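ORF10 (Moritella marina, PDB 6RIW) forms the ketosynthase-chain length factor part of a polyunsaturated fatty acid synthase subunit, where it probably extends acyl chains by condensation on acyl carrier protein. Local coordinates at residues 65-77 / 89-101. Sequence-based numbering, arbitrary orientation.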
loop_
_atom_site.group_PDB
_atom_site.type_symbol
_atom_site.label_atom_id
_atom_site.label_comp_id
_atom_site.label_asym_id
_atom_site.label_seq_id
_atom_site.Cartn_x
_atom_site.Cartn_y
_atom_site.Cartn_z
ATOM N N TYR A 65 8.217 -10.683 16.413
ATOM C CA TYR A 65 9.154 -9.653 15.985
ATOM C C TYR A 65 10.407 -10.269 15.391
ATOM O O TYR A 65 10.741 -11.432 15.649
ATOM C CB TYR A 65 9.530 -8.722 17.142
ATOM C CG TYR A 65 8.299 -8.072 17.703
ATOM C CD1 TYR A 65 7.599 -7.127 16.962
ATOM C CD2 TYR A 65 7.812 -8.433 18.958
ATOM C CE1 TYR A 65 6.454 -6.545 17.468
ATOM C CE2 TYR A 65 6.675 -7.856 19.473
ATOM C CZ TYR A 65 5.998 -6.911 18.726
ATOM O OH TYR A 65 4.850 -6.340 19.238
ATOM N N ILE A 66 11.074 -9.468 14.563
ATOM C CA ILE A 66 12.343 -9.834 13.941
ATOM C C ILE A 66 13.431 -9.318 14.868
ATOM O O ILE A 66 13.628 -8.108 14.980
ATOM C CB ILE A 66 12.498 -9.228 12.539
ATOM C CG1 ILE A 66 11.364 -9.673 11.611
ATOM C CG2 ILE A 66 13.871 -9.585 11.936
ATOM C CD1 ILE A 66 11.165 -11.202 11.588
ATOM N N SER A 67 14.142 -10.229 15.527
ATOM C CA SER A 67 15.184 -9.858 16.474
ATOM C C SER A 67 16.551 -10.218 15.908
ATOM O O SER A 67 16.706 -11.260 15.259
ATOM C CB SER A 67 14.981 -10.566 17.813
ATOM O OG SER A 67 13.722 -10.206 18.362
ATOM N N ASP A 68 17.528 -9.334 16.135
ATOM C CA ASP A 68 18.943 -9.640 15.901
ATOM C C ASP A 68 19.231 -9.992 14.442
ATOM O O ASP A 68 20.045 -10.868 14.139
ATOM C CB ASP A 68 19.404 -10.758 16.837
ATOM C CG ASP A 68 19.163 -10.414 18.300
ATOM O OD1 ASP A 68 19.533 -9.284 18.708
ATOM O OD2 ASP A 68 18.583 -11.245 19.032
ATOM N N PHE A 69 18.548 -9.319 13.524
ATOM C CA PHE A 69 18.842 -9.434 12.098
ATOM C C PHE A 69 19.793 -8.304 11.719
ATOM O O PHE A 69 19.498 -7.135 11.971
ATOM C CB PHE A 69 17.567 -9.361 11.250
ATOM C CG PHE A 69 17.831 -9.378 9.767
ATOM C CD1 PHE A 69 18.163 -10.564 9.123
ATOM C CD2 PHE A 69 17.777 -8.204 9.021
ATOM C CE1 PHE A 69 18.415 -10.585 7.751
ATOM C CE2 PHE A 69 18.026 -8.208 7.654
ATOM C CZ PHE A 69 18.351 -9.410 7.013
ATOM N N ASN A 70 20.925 -8.645 11.107
ATOM C CA ASN A 70 21.928 -7.657 10.709
ATOM C C ASN A 70 22.042 -7.746 9.194
ATOM O O ASN A 70 22.614 -8.704 8.662
ATOM C CB ASN A 70 23.274 -7.908 11.399
ATOM C CG ASN A 70 23.164 -7.915 12.915
ATOM O OD1 ASN A 70 23.390 -8.940 13.564
ATOM N ND2 ASN A 70 22.816 -6.772 13.487
ATOM N N PHE A 71 21.454 -6.771 8.507
ATOM C CA PHE A 71 21.393 -6.789 7.054
ATOM C C PHE A 71 22.780 -6.591 6.457
ATOM O O PHE A 71 23.509 -5.676 6.851
ATOM C CB PHE A 71 20.454 -5.685 6.574
ATOM C CG PHE A 71 20.372 -5.551 5.084
ATOM C CD1 PHE A 71 19.814 -6.555 4.310
ATOM C CD2 PHE A 71 20.813 -4.384 4.460
ATOM C CE1 PHE A 71 19.728 -6.410 2.920
ATOM C CE2 PHE A 71 20.721 -4.237 3.080
ATOM C CZ PHE A 71 20.182 -5.243 2.316
ATOM N N ASP A 72 23.127 -7.442 5.494
ATOM C CA ASP A 72 24.349 -7.306 4.704
ATOM C C ASP A 72 24.002 -6.548 3.432
ATOM O O ASP A 72 23.302 -7.078 2.570
ATOM C CB ASP A 72 24.926 -8.687 4.398
ATOM C CG ASP A 72 26.184 -8.643 3.531
ATOM O OD1 ASP A 72 26.592 -7.566 3.041
ATOM O OD2 ASP A 72 26.773 -9.727 3.340
ATOM N N ALA A 73 24.472 -5.298 3.330
ATOM C CA ALA A 73 24.128 -4.409 2.219
ATOM C C ALA A 73 24.994 -4.619 0.982
ATOM O O ALA A 73 24.787 -3.929 -0.029
ATOM C CB ALA A 73 24.222 -2.943 2.676
ATOM N N SER A 74 25.945 -5.551 1.019
ATOM C CA SER A 74 26.850 -5.751 -0.101
ATOM C C SER A 74 26.237 -6.697 -1.131
ATOM O O SER A 74 25.313 -7.458 -0.840
ATOM C CB SER A 74 28.195 -6.295 0.395
ATOM O OG SER A 74 28.080 -7.660 0.795
ATOM N N GLY A 75 26.747 -6.625 -2.360
ATOM C CA GLY A 75 26.388 -7.595 -3.381
ATOM C C GLY A 75 25.147 -7.300 -4.197
ATOM O O GLY A 75 24.706 -8.173 -4.951
ATOM N N TYR A 76 24.555 -6.116 -4.063
ATOM C CA TYR A 76 23.421 -5.710 -4.883
ATOM C C TYR A 76 23.889 -4.803 -6.022
ATOM O O TYR A 76 25.054 -4.401 -6.099
ATOM C CB TYR A 76 22.367 -4.980 -4.031
ATOM C CG TYR A 76 21.753 -5.843 -2.966
ATOM C CD1 TYR A 76 20.622 -6.591 -3.235
ATOM C CD2 TYR A 76 22.326 -5.942 -1.710
ATOM C CE1 TYR A 76 20.064 -7.403 -2.274
ATOM C CE2 TYR A 76 21.773 -6.748 -0.740
ATOM C CZ TYR A 76 20.644 -7.470 -1.029
ATOM O OH TYR A 76 20.100 -8.277 -0.074
ATOM N N GLN A 77 22.952 -4.448 -6.901
ATOM C CA GLN A 77 23.295 -3.544 -7.994
ATOM C C GLN A 77 23.218 -2.074 -7.576
ATOM O O GLN A 77 23.517 -1.184 -8.384
ATOM C CB GLN A 77 22.412 -3.841 -9.212
ATOM C CG GLN A 77 22.633 -5.293 -9.701
ATOM C CD GLN A 77 22.167 -5.551 -11.114
ATOM O OE1 GLN A 77 21.824 -4.634 -11.865
ATOM N NE2 GLN A 77 22.152 -6.821 -11.490
ATOM N N LEU A 89 11.967 -2.095 6.378
ATOM C CA LEU A 89 11.054 -2.428 5.283
ATOM C C LEU A 89 11.828 -2.772 4.020
ATOM O O LEU A 89 11.601 -3.816 3.394
ATOM C CB LEU A 89 10.109 -1.266 5.015
ATOM C CG LEU A 89 8.810 -1.650 4.293
ATOM C CD1 LEU A 89 7.760 -0.568 4.538
ATOM C CD2 LEU A 89 9.060 -1.828 2.834
ATOM N N ASN A 90 12.735 -1.885 3.616
ATOM C CA ASN A 90 13.491 -2.112 2.390
ATOM C C ASN A 90 14.495 -3.235 2.567
ATOM O O ASN A 90 14.662 -4.078 1.670
ATOM C CB ASN A 90 14.214 -0.831 1.980
ATOM C CG ASN A 90 13.279 0.370 1.901
ATOM O OD1 ASN A 90 12.815 0.730 0.830
ATOM N ND2 ASN A 90 13.003 0.985 3.040
ATOM N N GLN A 91 15.196 -3.249 3.702
ATOM C CA GLN A 91 16.280 -4.214 3.877
ATOM C C GLN A 91 15.745 -5.635 3.971
ATOM O O GLN A 91 16.346 -6.570 3.423
ATOM C CB GLN A 91 17.087 -3.863 5.119
ATOM C CG GLN A 91 17.799 -2.505 4.965
ATOM C CD GLN A 91 18.745 -2.211 6.097
ATOM O OE1 GLN A 91 18.651 -2.806 7.167
ATOM N NE2 GLN A 91 19.677 -1.281 5.866
ATOM N N TRP A 92 14.627 -5.822 4.676
ATOM C CA TRP A 92 14.065 -7.164 4.772
ATOM C C TRP A 92 13.603 -7.660 3.406
ATOM O O TRP A 92 13.772 -8.837 3.082
ATOM C CB TRP A 92 12.906 -7.191 5.761
ATOM C CG TRP A 92 13.289 -6.914 7.175
ATOM C CD1 TRP A 92 14.554 -6.802 7.695
ATOM C CD2 TRP A 92 12.389 -6.695 8.261
ATOM N NE1 TRP A 92 14.490 -6.530 9.035
ATOM C CE2 TRP A 92 13.172 -6.468 9.412
ATOM C CE3 TRP A 92 10.994 -6.672 8.372
ATOM C CZ2 TRP A 92 12.604 -6.193 10.662
ATOM C CZ3 TRP A 92 10.426 -6.414 9.617
ATOM C CH2 TRP A 92 11.235 -6.185 10.747
ATOM N N GLY A 93 12.995 -6.780 2.599
ATOM C CA GLY A 93 12.583 -7.175 1.255
ATOM C C GLY A 93 13.756 -7.501 0.345
ATOM O O GLY A 93 13.703 -8.458 -0.435
ATOM N N LEU A 94 14.831 -6.717 0.436
ATOM C CA LEU A 94 16.042 -7.032 -0.321
ATOM C C LEU A 94 16.643 -8.366 0.122
ATOM O O LEU A 94 17.081 -9.178 -0.710
ATOM C CB LEU A 94 17.060 -5.908 -0.141
ATOM C CG LEU A 94 16.654 -4.622 -0.861
ATOM C CD1 LEU A 94 17.510 -3.468 -0.374
ATOM C CD2 LEU A 94 16.777 -4.817 -2.368
ATOM N N TYR A 95 16.677 -8.604 1.430
ATOM C CA TYR A 95 17.211 -9.866 1.939
ATOM C C TYR A 95 16.477 -11.072 1.345
ATOM O O TYR A 95 17.110 -11.985 0.798
ATOM C CB TYR A 95 17.127 -9.885 3.464
ATOM C CG TYR A 95 17.486 -11.254 4.039
ATOM C CD1 TYR A 95 18.815 -11.673 4.070
ATOM C CD2 TYR A 95 16.510 -12.117 4.532
ATOM C CE1 TYR A 95 19.167 -12.912 4.580
ATOM C CE2 TYR A 95 16.858 -13.393 5.049
ATOM C CZ TYR A 95 18.196 -13.764 5.071
ATOM O OH TYR A 95 18.587 -14.990 5.559
ATOM N N VAL A 96 15.143 -11.109 1.450
ATOM C CA VAL A 96 14.427 -12.284 0.946
ATOM C C VAL A 96 14.473 -12.354 -0.579
ATOM O O VAL A 96 14.388 -13.448 -1.148
ATOM C CB VAL A 96 12.973 -12.354 1.462
ATOM C CG1 VAL A 96 12.974 -12.534 2.996
ATOM C CG2 VAL A 96 12.145 -11.118 1.011
ATOM N N THR A 97 14.633 -11.221 -1.268
ATOM C CA THR A 97 14.812 -11.271 -2.718
ATOM C C THR A 97 16.116 -11.975 -3.089
ATOM O O THR A 97 16.121 -12.900 -3.915
ATOM C CB THR A 97 14.773 -9.862 -3.302
ATOM O OG1 THR A 97 13.447 -9.344 -3.165
ATOM C CG2 THR A 97 15.090 -9.905 -4.797
ATOM N N LYS A 98 17.227 -11.545 -2.492
ATOM C CA LYS A 98 18.530 -12.154 -2.766
ATOM C C LYS A 98 18.517 -13.634 -2.417
ATOM O O LYS A 98 19.007 -14.473 -3.189
ATOM C CB LYS A 98 19.624 -11.435 -1.970
ATOM C CG LYS A 98 21.065 -11.769 -2.376
ATOM C CD LYS A 98 21.930 -10.523 -2.215
ATOM C CE LYS A 98 23.380 -10.827 -1.913
ATOM N NZ LYS A 98 23.853 -9.876 -0.842
ATOM N N GLN A 99 17.969 -13.970 -1.250
ATOM C CA GLN A 99 17.970 -15.362 -0.813
ATOM C C GLN A 99 17.106 -16.223 -1.722
ATOM O O GLN A 99 17.487 -17.351 -2.062
ATOM C CB GLN A 99 17.485 -15.463 0.638
ATOM C CG GLN A 99 18.448 -14.834 1.677
ATOM C CD GLN A 99 19.807 -15.516 1.701
ATOM O OE1 GLN A 99 19.899 -16.735 1.800
ATOM N NE2 GLN A 99 20.865 -14.728 1.594
ATOM N N ALA A 100 15.939 -15.713 -2.123
ATOM C CA ALA A 100 15.054 -16.506 -2.969
ATOM C C ALA A 100 15.647 -16.702 -4.354
ATOM O O ALA A 100 15.578 -17.802 -4.905
ATOM C CB ALA A 100 13.667 -15.858 -3.066
ATOM N N LEU A 101 16.222 -15.647 -4.945
ATOM C CA LEU A 101 16.837 -15.800 -6.260
ATOM C C LEU A 101 18.061 -16.708 -6.190
ATOM O O LEU A 101 18.286 -17.535 -7.083
ATOM C CB LEU A 101 17.206 -14.432 -6.824
ATOM C CG LEU A 101 15.973 -13.729 -7.395
ATOM C CD1 LEU A 101 16.343 -12.326 -7.796
ATOM C CD2 LEU A 101 15.424 -14.511 -8.581
HETATM O O HOH W 1 21.853 -9.164 1.774
#
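Lys98 NZ donates to Ser74 O at 2.8 Å, with a C=O...N angle of 156°. The same ammonium group sits off-centre over the Tyr76 ring, 4.3 Å from its centroid, a cation-pi contact, while Lys98 CD lies over that face 3.5 Å from Tyr76 CZ. Bends at chi2 and chi4 curl the lysine across the ring. One water joins Asp72 O to Tyr76 OH and meets Lys98 NZ weakly. Ser74 N to Asp72 OD1 (2.9 Å) closes an Asx turn, and Ser74 OG adds a second bond from the same face of the carboxylate.

Earlier in the loop, Phe71 offers one face to Gln91 CB, a CH-pi contact 3.8 Å from the ring centroid, and Phe71 CZ reaches Leu94 CB at 4.0 Å. With an alanine at Phe71, Gln91 and Leu94 are likely to lose the ring they pack on, leaving a gap beside the helix. Phe69 directs its edge at the Tyr95 face (planes at 71°), and the edge of the Trp92 five-membered ring meets the Phe69 face in an offset edge-to-face pair, centroids 5.3 Å apart; the three form an aromatic cluster. Ile66 CG1 rests over the Trp92 six-membered ring, 3.9 Å from its centroid.

Thus the loop following strand 62-64 lines helix 88-104 in the N-terminal ketosynthase region; Leu12 of strand 4-12 touches Phe69 and Trp92, and Leu83 of helix 80-84 touches Tyr76 and Leu94.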